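Local coordinates for protein Isomerase/lactonizing enzyme (Agrobacterium fabrum str. C58, PDB 2NQL) that belongs to the mandelate racemase/muconate lactonizing enzyme family of the enolase superfamily and holds a sodium ion in its barrel domain, at residues P236-A241 and D311-A316; A249-V254 and I262-E267; E266-H271 and A284-E289; W272-R277 and A303-H308. All coordinates share one frame; numbering follows the deposited sequence.

Interaction 1: P236-A241 and D311-A316; sequences PWFAEA and DVIPHA. With NA (sodium ion), chain G.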
loop_
_atom_site.group_PDB
_atom_site.type_symbol
_atom_site.label_atom_id
_atom_site.label_comp_id
_atom_site.label_asym_id
_atom_site.label_seq_id
_atom_site.Cartn_x
_atom_site.Cartn_y
_atom_site.Cartn_z
ATOM N N PRO A 236 -17.107 -18.070 22.204
ATOM C CA PRO A 236 -16.340 -17.887 20.965
ATOM C C PRO A 236 -14.854 -18.190 21.114
ATOM O O PRO A 236 -14.202 -17.768 22.085
ATOM C CB PRO A 236 -16.580 -16.409 20.611
ATOM C CG PRO A 236 -16.890 -15.750 21.898
ATOM C CD PRO A 236 -17.633 -16.788 22.708
ATOM N N TRP A 237 -14.336 -18.936 20.142
ATOM C CA TRP A 237 -12.921 -19.274 20.062
ATOM C C TRP A 237 -12.076 -18.011 19.912
ATOM O O TRP A 237 -11.152 -17.785 20.698
ATOM C CB TRP A 237 -12.746 -20.229 18.869
ATOM C CG TRP A 237 -11.369 -20.634 18.450
ATOM C CD1 TRP A 237 -10.214 -20.600 19.175
ATOM C CD2 TRP A 237 -11.034 -21.190 17.182
ATOM N NE1 TRP A 237 -9.165 -21.087 18.422
ATOM C CE2 TRP A 237 -9.646 -21.459 17.194
ATOM C CE3 TRP A 237 -11.779 -21.476 16.020
ATOM C CZ2 TRP A 237 -8.980 -21.980 16.088
ATOM C CZ3 TRP A 237 -11.120 -22.012 14.917
ATOM C CH2 TRP A 237 -9.731 -22.274 14.968
ATOM N N PHE A 238 -12.390 -17.205 18.902
ATOM C CA PHE A 238 -11.834 -15.866 18.782
ATOM C C PHE A 238 -12.807 -14.943 18.056
ATOM O O PHE A 238 -13.736 -15.414 17.371
ATOM C CB PHE A 238 -10.438 -15.876 18.138
ATOM C CG PHE A 238 -10.382 -16.503 16.752
ATOM C CD1 PHE A 238 -10.753 -15.773 15.617
ATOM C CD2 PHE A 238 -9.917 -17.804 16.581
ATOM C CE1 PHE A 238 -10.673 -16.332 14.324
ATOM C CE2 PHE A 238 -9.832 -18.382 15.299
ATOM C CZ PHE A 238 -10.229 -17.642 14.164
ATOM N N ALA A 239 -12.593 -13.637 18.211
ATOM C CA ALA A 239 -13.310 -12.623 17.442
ATOM C C ALA A 239 -12.296 -12.019 16.483
ATOM O O ALA A 239 -11.288 -11.471 16.908
ATOM C CB ALA A 239 -13.899 -11.546 18.372
ATOM N N GLU A 240 -12.552 -12.182 15.189
ATOM C CA GLU A 240 -11.591 -11.764 14.167
ATOM C C GLU A 240 -12.030 -10.422 13.566
ATOM O O GLU A 240 -13.225 -10.207 13.343
ATOM C CB GLU A 240 -11.468 -12.858 13.101
ATOM C CG GLU A 240 -10.953 -12.377 11.757
ATOM C CD GLU A 240 -10.948 -13.471 10.709
ATOM O OE1 GLU A 240 -11.013 -14.661 11.061
ATOM O OE2 GLU A 240 -10.807 -13.154 9.504
ATOM N N ALA A 241 -11.061 -9.534 13.310
ATOM C CA ALA A 241 -11.291 -8.268 12.569
ATOM C C ALA A 241 -12.485 -7.471 13.136
ATOM O O ALA A 241 -13.488 -7.237 12.434
ATOM C CB ALA A 241 -11.471 -8.543 11.052
ATOM N N ASP A 311 -0.321 -16.617 19.159
ATOM C CA ASP A 311 -0.637 -17.775 18.288
ATOM C C ASP A 311 -0.710 -17.374 16.807
ATOM O O ASP A 311 -1.067 -16.257 16.486
ATOM C CB ASP A 311 -1.958 -18.416 18.707
ATOM C CG ASP A 311 -1.861 -19.110 20.066
ATOM O OD1 ASP A 311 -0.735 -19.372 20.529
ATOM O OD2 ASP A 311 -2.908 -19.395 20.665
ATOM N N VAL A 312 -0.354 -18.296 15.923
ATOM C CA VAL A 312 -0.419 -18.060 14.478
ATOM C C VAL A 312 -1.428 -19.039 13.865
ATOM O O VAL A 312 -1.267 -20.266 13.969
ATOM C CB VAL A 312 0.963 -18.229 13.827
ATOM C CG1 VAL A 312 0.874 -18.025 12.311
ATOM C CG2 VAL A 312 1.991 -17.262 14.474
ATOM N N ILE A 313 -2.484 -18.487 13.274
ATOM C CA ILE A 313 -3.507 -19.280 12.575
ATOM C C ILE A 313 -3.761 -18.631 11.203
ATOM O O ILE A 313 -4.610 -17.737 11.094
ATOM C CB ILE A 313 -4.814 -19.401 13.415
ATOM C CG1 ILE A 313 -4.511 -19.926 14.833
ATOM C CG2 ILE A 313 -5.827 -20.313 12.727
ATOM C CD1 ILE A 313 -5.694 -19.932 15.756
ATOM N N PRO A 314 -2.969 -19.023 10.184
ATOM C CA PRO A 314 -3.019 -18.380 8.877
ATOM C C PRO A 314 -4.355 -18.462 8.160
ATOM O O PRO A 314 -5.151 -19.402 8.356
ATOM C CB PRO A 314 -1.924 -19.090 8.087
ATOM C CG PRO A 314 -0.964 -19.570 9.131
ATOM C CD PRO A 314 -1.907 -20.039 10.215
ATOM N N HIS A 315 -4.566 -17.434 7.349
ATOM C CA HIS A 315 -5.722 -17.241 6.497
ATOM C C HIS A 315 -5.611 -18.128 5.251
ATOM O O HIS A 315 -4.518 -18.612 4.883
ATOM C CB HIS A 315 -5.690 -15.745 6.122
ATOM C CG HIS A 315 -6.826 -15.271 5.263
ATOM N ND1 HIS A 315 -6.670 -14.988 3.924
ATOM C CD2 HIS A 315 -8.106 -14.960 5.563
ATOM C CE1 HIS A 315 -7.811 -14.540 3.433
ATOM N NE2 HIS A 315 -8.697 -14.503 4.411
ATOM N N ALA A 316 -6.752 -18.328 4.597
ATOM C CA ALA A 316 -6.813 -18.967 3.285
ATOM C C ALA A 316 -7.896 -18.305 2.440
ATOM O O ALA A 316 -8.855 -17.702 2.974
ATOM C CB ALA A 316 -7.091 -20.492 3.434
HETATM NA NA NA G . -8.888 -13.722 8.441
HETATM O O HOH W 1 -7.531 -11.554 9.830
HETATM O O HOH W 2 -8.437 -16.042 8.654
#

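Interaction 2: A249-V254 and I262-E267; sequences AGLEKV and IAVGEE. With NA (sodium ion), chain G.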
loop_
_atom_site.group_PDB
_atom_site.type_symbol
_atom_site.label_atom_id
_atom_site.label_comp_id
_atom_site.label_asym_id
_atom_site.label_seq_id
_atom_site.Cartn_x
_atom_site.Cartn_y
_atom_site.Cartn_z
ATOM N N ALA A 249 -6.295 2.535 17.199
ATOM C CA ALA A 249 -6.888 2.985 18.467
ATOM C C ALA A 249 -8.158 2.200 18.826
ATOM O O ALA A 249 -8.360 1.824 19.988
ATOM C CB ALA A 249 -7.184 4.489 18.416
ATOM N N GLY A 250 -9.004 1.962 17.822
ATOM C CA GLY A 250 -10.223 1.173 17.987
ATOM C C GLY A 250 -9.974 -0.292 18.294
ATOM O O GLY A 250 -10.679 -0.888 19.117
ATOM N N LEU A 251 -8.979 -0.874 17.618
ATOM C CA LEU A 251 -8.534 -2.244 17.897
ATOM C C LEU A 251 -7.984 -2.366 19.319
ATOM O O LEU A 251 -8.300 -3.333 20.039
ATOM C CB LEU A 251 -7.482 -2.703 16.873
ATOM C CG LEU A 251 -6.970 -4.154 17.002
ATOM C CD1 LEU A 251 -8.105 -5.155 16.802
ATOM C CD2 LEU A 251 -5.872 -4.403 15.998
ATOM N N GLU A 252 -7.185 -1.373 19.717
ATOM C CA GLU A 252 -6.697 -1.284 21.096
ATOM C C GLU A 252 -7.840 -1.315 22.111
ATOM O O GLU A 252 -7.825 -2.116 23.042
ATOM C CB GLU A 252 -5.827 -0.047 21.297
ATOM C CG GLU A 252 -5.390 0.170 22.743
ATOM C CD GLU A 252 -4.317 1.244 22.910
ATOM O OE1 GLU A 252 -3.905 1.889 21.919
ATOM O OE2 GLU A 252 -3.878 1.439 24.058
ATOM N N LYS A 253 -8.829 -0.453 21.905
ATOM C CA LYS A 253 -9.982 -0.388 22.787
ATOM C C LYS A 253 -10.739 -1.723 22.857
ATOM O O LYS A 253 -11.058 -2.189 23.952
ATOM C CB LYS A 253 -10.916 0.764 22.395
ATOM C CG LYS A 253 -12.218 0.778 23.228
ATOM C CD LYS A 253 -12.990 2.074 23.096
ATOM C CE LYS A 253 -14.179 2.058 24.046
ATOM N NZ LYS A 253 -14.785 3.407 24.177
ATOM N N VAL A 254 -11.005 -2.343 21.706
ATOM C CA VAL A 254 -11.729 -3.623 21.683
ATOM C C VAL A 254 -10.951 -4.677 22.464
ATOM O O VAL A 254 -11.525 -5.368 23.328
ATOM C CB VAL A 254 -12.043 -4.133 20.241
ATOM C CG1 VAL A 254 -12.579 -5.570 20.270
ATOM C CG2 VAL A 254 -13.073 -3.253 19.585
ATOM N N ILE A 262 -8.599 -11.877 20.491
ATOM C CA ILE A 262 -8.771 -11.076 19.278
ATOM C C ILE A 262 -7.799 -11.568 18.215
ATOM O O ILE A 262 -6.626 -11.762 18.493
ATOM C CB ILE A 262 -8.610 -9.548 19.534
ATOM C CG1 ILE A 262 -9.605 -9.038 20.601
ATOM C CG2 ILE A 262 -8.728 -8.744 18.226
ATOM C CD1 ILE A 262 -11.048 -9.344 20.335
ATOM N N ALA A 263 -8.309 -11.781 17.003
ATOM C CA ALA A 263 -7.479 -12.266 15.903
ATOM C C ALA A 263 -7.488 -11.237 14.763
ATOM O O ALA A 263 -8.551 -10.732 14.406
ATOM C CB ALA A 263 -8.021 -13.610 15.399
ATOM N N VAL A 264 -6.314 -10.943 14.196
ATOM C CA VAL A 264 -6.210 -9.979 13.097
ATOM C C VAL A 264 -5.041 -10.387 12.197
ATOM O O VAL A 264 -4.225 -11.228 12.582
ATOM C CB VAL A 264 -5.935 -8.513 13.616
ATOM C CG1 VAL A 264 -7.162 -7.911 14.277
ATOM C CG2 VAL A 264 -4.718 -8.492 14.561
ATOM N N GLY A 265 -4.958 -9.802 11.004
ATOM C CA GLY A 265 -3.703 -9.839 10.245
ATOM C C GLY A 265 -3.759 -10.275 8.791
ATOM O O GLY A 265 -2.750 -10.174 8.100
ATOM N N GLU A 266 -4.917 -10.743 8.312
ATOM C CA GLU A 266 -5.012 -11.262 6.939
ATOM C C GLU A 266 -4.665 -10.199 5.900
ATOM O O GLU A 266 -4.104 -10.514 4.843
ATOM C CB GLU A 266 -6.391 -11.855 6.660
ATOM C CG GLU A 266 -7.494 -10.807 6.474
ATOM C CD GLU A 266 -8.805 -11.424 6.130
ATOM O OE1 GLU A 266 -9.291 -12.190 6.984
ATOM O OE2 GLU A 266 -9.332 -11.178 5.025
ATOM N N GLU A 267 -4.940 -8.935 6.231
ATOM C CA GLU A 267 -4.774 -7.862 5.258
ATOM C C GLU A 267 -3.450 -7.100 5.466
ATOM O O GLU A 267 -3.168 -6.132 4.770
ATOM C CB GLU A 267 -5.972 -6.923 5.335
ATOM C CG GLU A 267 -5.979 -6.017 6.579
ATOM C CD GLU A 267 -6.701 -6.602 7.794
ATOM O OE1 GLU A 267 -6.588 -7.809 8.057
ATOM O OE2 GLU A 267 -7.393 -5.848 8.511
HETATM NA NA NA G . -8.888 -13.722 8.441
HETATM O O HOH W 1 -7.531 -11.554 9.830
HETATM O O HOH W 2 -8.437 -16.042 8.654
#

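Interaction 3: E266-H271 and A284-E289; sequences EEWRTH and AIVQPE. With NA (sodium ion), chain G.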
loop_
_atom_site.group_PDB
_atom_site.type_symbol
_atom_site.label_atom_id
_atom_site.label_comp_id
_atom_site.label_asym_id
_atom_site.label_seq_id
_atom_site.Cartn_x
_atom_site.Cartn_y
_atom_site.Cartn_z
ATOM N N GLU A 266 -4.917 -10.743 8.312
ATOM C CA GLU A 266 -5.012 -11.262 6.939
ATOM C C GLU A 266 -4.665 -10.199 5.900
ATOM O O GLU A 266 -4.104 -10.514 4.843
ATOM C CB GLU A 266 -6.391 -11.855 6.660
ATOM C CG GLU A 266 -7.494 -10.807 6.474
ATOM C CD GLU A 266 -8.805 -11.424 6.130
ATOM O OE1 GLU A 266 -9.291 -12.190 6.984
ATOM O OE2 GLU A 266 -9.332 -11.178 5.025
ATOM N N GLU A 267 -4.940 -8.935 6.231
ATOM C CA GLU A 267 -4.774 -7.862 5.258
ATOM C C GLU A 267 -3.450 -7.100 5.466
ATOM O O GLU A 267 -3.168 -6.132 4.770
ATOM C CB GLU A 267 -5.972 -6.923 5.335
ATOM C CG GLU A 267 -5.979 -6.017 6.579
ATOM C CD GLU A 267 -6.701 -6.602 7.794
ATOM O OE1 GLU A 267 -6.588 -7.809 8.057
ATOM O OE2 GLU A 267 -7.393 -5.848 8.511
ATOM N N TRP A 268 -2.638 -7.563 6.413
ATOM C CA TRP A 268 -1.262 -7.052 6.560
ATOM C C TRP A 268 -0.392 -7.446 5.380
ATOM O O TRP A 268 -0.790 -8.282 4.557
ATOM C CB TRP A 268 -0.633 -7.568 7.846
ATOM C CG TRP A 268 -1.293 -7.089 9.085
ATOM C CD1 TRP A 268 -2.205 -6.085 9.216
ATOM C CD2 TRP A 268 -1.075 -7.610 10.390
ATOM N NE1 TRP A 268 -2.577 -5.955 10.532
ATOM C CE2 TRP A 268 -1.897 -6.879 11.275
ATOM C CE3 TRP A 268 -0.280 -8.649 10.898
ATOM C CZ2 TRP A 268 -1.944 -7.147 12.651
ATOM C CZ3 TRP A 268 -0.334 -8.916 12.272
ATOM C CH2 TRP A 268 -1.145 -8.155 13.125
ATOM N N ARG A 269 0.807 -6.863 5.301
ATOM C CA ARG A 269 1.776 -7.301 4.307
ATOM C C ARG A 269 3.125 -7.730 4.913
ATOM O O ARG A 269 3.768 -8.614 4.391
ATOM C CB ARG A 269 1.989 -6.207 3.231
ATOM C CG ARG A 269 0.733 -5.828 2.420
ATOM C CD ARG A 269 0.227 -6.991 1.578
ATOM N NE ARG A 269 -0.774 -6.573 0.585
ATOM C CZ ARG A 269 -2.073 -6.461 0.838
ATOM N NH1 ARG A 269 -2.577 -6.739 2.044
ATOM N NH2 ARG A 269 -2.882 -6.053 -0.124
ATOM N N THR A 270 3.574 -7.059 5.985
ATOM C CA THR A 270 4.914 -7.338 6.535
ATOM C C THR A 270 4.867 -7.290 8.063
ATOM O O THR A 270 3.880 -6.856 8.657
ATOM C CB THR A 270 5.953 -6.279 6.081
ATOM O OG1 THR A 270 5.638 -5.053 6.737
ATOM C CG2 THR A 270 5.963 -6.095 4.519
ATOM N N HIS A 271 5.957 -7.710 8.700
ATOM C CA HIS A 271 6.068 -7.626 10.144
ATOM C C HIS A 271 5.927 -6.184 10.652
ATOM O O HIS A 271 5.517 -5.970 11.797
ATOM C CB HIS A 271 7.401 -8.224 10.596
ATOM C CG HIS A 271 8.586 -7.425 10.152
ATOM N ND1 HIS A 271 9.176 -6.469 10.954
ATOM C CD2 HIS A 271 9.263 -7.409 8.978
ATOM C CE1 HIS A 271 10.183 -5.919 10.299
ATOM N NE2 HIS A 271 10.259 -6.472 9.101
ATOM N N ALA A 284 -4.302 -11.804 20.368
ATOM C CA ALA A 284 -4.165 -13.193 20.775
ATOM C C ALA A 284 -3.650 -14.048 19.622
ATOM O O ALA A 284 -2.870 -14.979 19.834
ATOM C CB ALA A 284 -5.473 -13.708 21.255
ATOM N N ILE A 285 -4.089 -13.726 18.402
ATOM C CA ILE A 285 -3.830 -14.563 17.229
ATOM C C ILE A 285 -3.502 -13.643 16.054
ATOM O O ILE A 285 -4.202 -12.660 15.827
ATOM C CB ILE A 285 -5.074 -15.413 16.862
ATOM C CG1 ILE A 285 -5.376 -16.448 17.960
ATOM C CG2 ILE A 285 -4.899 -16.149 15.509
ATOM C CD1 ILE A 285 -6.844 -16.743 18.087
ATOM N N VAL A 286 -2.446 -13.977 15.322
ATOM C CA VAL A 286 -2.253 -13.419 13.984
ATOM C C VAL A 286 -2.577 -14.378 12.852
ATOM O O VAL A 286 -2.351 -15.594 12.942
ATOM C CB VAL A 286 -0.886 -12.735 13.783
ATOM C CG1 VAL A 286 -0.746 -11.544 14.741
ATOM C CG2 VAL A 286 0.271 -13.713 13.944
ATOM N N GLN A 287 -3.103 -13.803 11.778
ATOM C CA GLN A 287 -3.738 -14.569 10.696
ATOM C C GLN A 287 -3.164 -14.207 9.334
ATOM O O GLN A 287 -3.930 -13.741 8.466
ATOM C CB GLN A 287 -5.259 -14.328 10.684
ATOM C CG GLN A 287 -5.960 -14.700 12.002
ATOM C CD GLN A 287 -7.392 -14.257 12.022
ATOM O OE1 GLN A 287 -7.682 -13.072 11.915
ATOM N NE2 GLN A 287 -8.312 -15.215 12.113
ATOM N N PRO A 288 -1.843 -14.432 9.134
ATOM C CA PRO A 288 -1.239 -13.979 7.891
ATOM C C PRO A 288 -1.836 -14.680 6.664
ATOM O O PRO A 288 -2.220 -15.850 6.727
ATOM C CB PRO A 288 0.240 -14.360 8.057
ATOM C CG PRO A 288 0.259 -15.465 9.074
ATOM C CD PRO A 288 -0.846 -15.092 10.007
ATOM N N GLU A 289 -1.917 -13.936 5.572
ATOM C CA GLU A 289 -2.292 -14.454 4.287
ATOM C C GLU A 289 -1.096 -14.499 3.346
ATOM O O GLU A 289 -0.581 -13.456 2.900
ATOM C CB GLU A 289 -3.448 -13.619 3.704
ATOM C CG GLU A 289 -3.827 -13.966 2.223
ATOM C CD GLU A 289 -3.955 -15.473 1.971
ATOM O OE1 GLU A 289 -4.845 -16.111 2.585
ATOM O OE2 GLU A 289 -3.166 -16.025 1.154
HETATM NA NA NA G . -8.888 -13.722 8.441
HETATM O O HOH W 1 -7.531 -11.554 9.830
HETATM O O HOH W 2 -8.437 -16.042 8.654
#

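Interaction 4: W272-R277 and A303-H308; sequences WDMRAR and ALAAEH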
loop_
_atom_site.group_PDB
_atom_site.type_symbol
_atom_site.label_atom_id
_atom_site.label_comp_id
_atom_site.label_asym_id
_atom_site.label_seq_id
_atom_site.Cartn_x
_atom_site.Cartn_y
_atom_site.Cartn_z
ATOM N N TRP A 272 6.235 -5.196 9.799
ATOM C CA TRP A 272 6.029 -3.794 10.189
ATOM C C TRP A 272 4.563 -3.491 10.520
ATOM O O TRP A 272 4.234 -2.764 11.476
ATOM C CB TRP A 272 6.520 -2.859 9.076
ATOM C CG TRP A 272 7.994 -2.904 8.816
ATOM C CD1 TRP A 272 8.611 -3.367 7.697
ATOM C CD2 TRP A 272 9.035 -2.440 9.689
ATOM N NE1 TRP A 272 9.975 -3.218 7.804
ATOM C CE2 TRP A 272 10.264 -2.651 9.016
ATOM C CE3 TRP A 272 9.047 -1.853 10.970
ATOM C CZ2 TRP A 272 11.497 -2.320 9.584
ATOM C CZ3 TRP A 272 10.276 -1.511 11.529
ATOM C CH2 TRP A 272 11.479 -1.748 10.833
ATOM N N ASP A 273 3.671 -4.046 9.713
ATOM C CA ASP A 273 2.246 -3.942 9.992
ATOM C C ASP A 273 1.885 -4.577 11.312
ATOM O O ASP A 273 1.053 -4.044 12.037
ATOM C CB ASP A 273 1.443 -4.589 8.859
ATOM C CG ASP A 273 1.733 -3.933 7.534
ATOM O OD1 ASP A 273 1.868 -2.696 7.542
ATOM O OD2 ASP A 273 1.836 -4.616 6.500
ATOM N N MET A 274 2.487 -5.727 11.596
ATOM C CA MET A 274 2.244 -6.410 12.864
ATOM C C MET A 274 2.727 -5.572 14.050
ATOM O O MET A 274 1.984 -5.401 15.032
ATOM C CB MET A 274 2.922 -7.770 12.873
ATOM C CG MET A 274 2.678 -8.541 14.153
ATOM S SD MET A 274 3.151 -10.245 13.936
ATOM C CE MET A 274 2.986 -10.840 15.623
ATOM N N ARG A 275 3.951 -5.051 13.941
ATOM C CA ARG A 275 4.548 -4.179 14.978
ATOM C C ARG A 275 3.675 -3.009 15.384
ATOM O O ARG A 275 3.535 -2.727 16.570
ATOM C CB ARG A 275 5.922 -3.667 14.549
ATOM C CG ARG A 275 6.961 -4.732 14.367
ATOM C CD ARG A 275 8.350 -4.194 14.051
ATOM N NE ARG A 275 9.245 -5.293 13.679
ATOM C CZ ARG A 275 9.858 -6.115 14.535
ATOM N NH1 ARG A 275 9.708 -5.970 15.849
ATOM N NH2 ARG A 275 10.633 -7.088 14.068
ATOM N N ALA A 276 3.067 -2.342 14.407
ATOM C CA ALA A 276 2.139 -1.241 14.671
ATOM C C ALA A 276 0.939 -1.627 15.538
ATOM O O ALA A 276 0.449 -0.800 16.315
ATOM C CB ALA A 276 1.685 -0.603 13.360
ATOM N N ARG A 277 0.484 -2.878 15.440
ATOM C CA ARG A 277 -0.661 -3.318 16.250
ATOM C C ARG A 277 -0.270 -3.884 17.606
ATOM O O ARG A 277 -0.900 -3.566 18.607
ATOM C CB ARG A 277 -1.566 -4.313 15.500
ATOM C CG ARG A 277 -2.570 -3.665 14.577
ATOM C CD ARG A 277 -1.972 -3.496 13.204
ATOM N NE ARG A 277 -2.782 -2.723 12.282
ATOM C CZ ARG A 277 -2.300 -2.166 11.175
ATOM N NH1 ARG A 277 -1.009 -2.298 10.873
ATOM N NH2 ARG A 277 -3.106 -1.477 10.376
ATOM N N ALA A 303 8.104 -15.365 13.494
ATOM C CA ALA A 303 9.167 -15.106 14.489
ATOM C C ALA A 303 8.801 -14.009 15.494
ATOM O O ALA A 303 9.068 -14.127 16.697
ATOM C CB ALA A 303 10.473 -14.760 13.779
ATOM N N LEU A 304 8.172 -12.942 15.008
ATOM C CA LEU A 304 7.663 -11.891 15.882
ATOM C C LEU A 304 6.538 -12.369 16.806
ATOM O O LEU A 304 6.469 -11.961 17.975
ATOM C CB LEU A 304 7.223 -10.660 15.070
ATOM C CG LEU A 304 6.813 -9.438 15.898
ATOM C CD1 LEU A 304 7.985 -8.971 16.806
ATOM C CD2 LEU A 304 6.335 -8.305 14.966
ATOM N N ALA A 305 5.681 -13.258 16.295
ATOM C CA ALA A 305 4.652 -13.876 17.123
ATOM C C ALA A 305 5.266 -14.708 18.257
ATOM O O ALA A 305 4.782 -14.646 19.400
ATOM C CB ALA A 305 3.720 -14.738 16.276
ATOM N N ALA A 306 6.309 -15.470 17.925
ATOM C CA ALA A 306 7.066 -16.263 18.921
ATOM C C ALA A 306 7.678 -15.405 20.018
ATOM O O ALA A 306 7.661 -15.794 21.195
ATOM C CB ALA A 306 8.139 -17.137 18.251
ATOM N N GLU A 307 8.177 -14.228 19.645
ATOM C CA GLU A 307 8.703 -13.253 20.615
ATOM C C GLU A 307 7.698 -12.786 21.656
ATOM O O GLU A 307 8.088 -12.357 22.747
ATOM C CB GLU A 307 9.301 -12.032 19.909
ATOM C CG GLU A 307 10.654 -12.281 19.257
ATOM C CD GLU A 307 11.042 -11.184 18.268
ATOM O OE1 GLU A 307 10.753 -9.997 18.538
ATOM O OE2 GLU A 307 11.640 -11.513 17.217
ATOM N N HIS A 308 6.412 -12.845 21.323
ATOM C CA HIS A 308 5.387 -12.207 22.121
ATOM C C HIS A 308 4.305 -13.178 22.567
ATOM O O HIS A 308 3.279 -12.778 23.137
ATOM C CB HIS A 308 4.832 -10.996 21.372
ATOM C CG HIS A 308 5.814 -9.871 21.277
ATOM N ND1 HIS A 308 5.953 -8.919 22.264
ATOM C CD2 HIS A 308 6.667 -9.515 20.285
ATOM C CE1 HIS A 308 6.869 -8.039 21.894
ATOM N NE2 HIS A 308 7.317 -8.380 20.698
HETATM O O HOH W 3 12.013 -7.799 17.168
#

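Interaction 1: P236-A241 and D311-A316
A single methyl group, CD1 of Ile313, makes the direct contact between the segments that carry two barrel strands which are not neighbours, meeting both Trp237 and Phe238. The fold is the TIM-barrel-like C-terminal domain of the enolase superfamily. Strands 262-264 and 285-286 lie between 239-240 and 311-312 in the sheet, so the backbones stay far apart, 10.9 Å from Phe238 CA to Ile313 CA. Ile313 CD1 lies 3.9 Å from Trp237 CZ2 and a looser 4.4 Å from Phe238 CE2, approaching both rings obliquely. With CG anti to the backbone N (chi1 174°), the Trp237 indole swings its six-membered ring out to the methyl. Within the same segment, Phe238 CE2 lies over one indole face, 3.4 Å above the plane. Beside this apolar contact, the extended chain of Glu240 brings OE2 to 2.3 Å from the sodium ion, while OE1 forms a salt bridge with Lys184 and accepts a hydrogen bond from Gln287, so both carboxylate oxygens are engaged. His315 of the second segment borders the site without binding the metal: water 2, 2.4 Å from the sodium ion, sits in plane at the edge of its imidazole ring.

Interaction 2: A249-V254 and I262-E267
In the beta-alpha-beta unit made by strand 239-240, helix 248-255 and strand 262-264, Leu251 and Val254 of the helix pack on Ile262 and Val264 of the returning strand, the packing of an outer helix on a barrel strand that is usual in a TIM-like barrel. The short helix and strand segments run nearly antiparallel, at 153°, with their axes 10.6 Å apart. Leu251 carries most of the contact. Its CD1 fits between two strand residues, 3.9 Å from Ile262 CG2 and 3.9 Å from Val264 CG1; it meets Val264 tip to tip but slides past Ile262 in the opposite direction. One turn further on, Val254 CG1 crosses Ile262 at about a right angle and lies 4.1 Å from its CD1. The alternation of the strand turns Ala263 to the other side, where it packs against Phe238 and Gln287. Beyond the strand, Gly265 adopts a positive phi (130°) and the chain bends into Glu266, whose OE1 binds the sodium ion at 2.1 Å. The polar contacts of 262-267, this metal bond included, are thus made with other partners, whereas the helix-strand interface is purely aliphatic and its cohesion non-directional, coming from close fit and exclusion of water.

Interaction 3: E266-H271 and A284-E289
Glu266 meets Gln287 where two adjacent barrel strands, 262-264 and 285-286, run out into the loops that surround the sodium site. Its CA donates a CA-H...O contact to Gln287 O (3.1 Å, 125° at the hydrogen). Water 1 also links the pair: it accepts from Glu266 N at 3.1 Å and donates to Gln287 OE1 at 2.6 Å, while lying 2.9 Å from the sodium ion. Gln287 NE2 is turned to Glu240 OE1, so the amide connects a water and a carboxylate of the metal shell. The carbonyl of Glu266 packs on the second segment too, with O 3.4 Å from Glu289 CB; Glu289 then bends away, its OE1 bonded to His315. Trp268 comes next and turns its ring back to the strand, crossing Val286 at about a right angle in a buried apolar patch. Arg269 leads outward, bonding through NH1 to Arg112 O of the second subunit and making a cation-pi contact with Tyr114 of that subunit. Thr270 is the N-cap of the following helix, its side chain capping a backbone N just beyond the segment. Across the two segments, the apolar part of the contact comes down to the six-membered ring of the indole, with Trp268 CZ3 3.6 Å from Val286 CG1 and CH2 3.8 Å from the same methyl.

Interaction 4: W272-R277 and A303-H308
Apolar packing between Met274 and Leu304 forms the centre of this contact between two outer helices of the barrel. Extended throughout, with CG anti to the backbone N (chi1 -179°), Met274 reaches straight across; its CG lies 3.8 Å from Leu304 CD2, and its terminal CE runs on to Ala305, 4.0 Å from CB. Leu304 is shared with a charged neighbour. The guanidinium of Arg275 turns one face to it, with Leu304 CD2 4.1 Å above the plane and over its centre, while NH1 comes within 3.6 Å of Leu304 CD1. Polar links lie at the border. Arg275 NE bonds to His271, and NH1 reaches Glu307 through water 3, which accepts from Arg275 NH1 at 3.2 Å and donates to Glu307 OE1 at 2.9 Å. The water thus joins opposite charges that are not in direct contact. Within the first helix, Arg277 NH1 gives a fairly straight bond (159°) to Asp273 O. The two segments run at 26° to each other, 11.1 Å between axes. Helix 271-278 rests on Trp268 and Val286 through Met274 and on helix 248-255 through Arg277, whereas Ala305 of helix 295-308 packs on Val312 of strand 311-312.

In the fold
Followed from the N terminus, the chain enters the barrel domain and reaches 236-241, the start of the widest loop, which interaction 1 closes at 311-316. The other three contacts nest inside it. Interaction 2 closes first, joining a helix to the strand just after it. Interaction 3 starts on the residues where interaction 2 ends, sharing Glu266 and Glu267, and ties that strand's exit to the next one. Interaction 4 alternates with interaction 3 along the chain, so their loops cross, and it pairs helix 271-278, before strand 285-286, with helix 295-308, after it. Interactions 1, 2 and 3 converge on the sodium ion, whereas interaction 4 belongs to the helical outer layer.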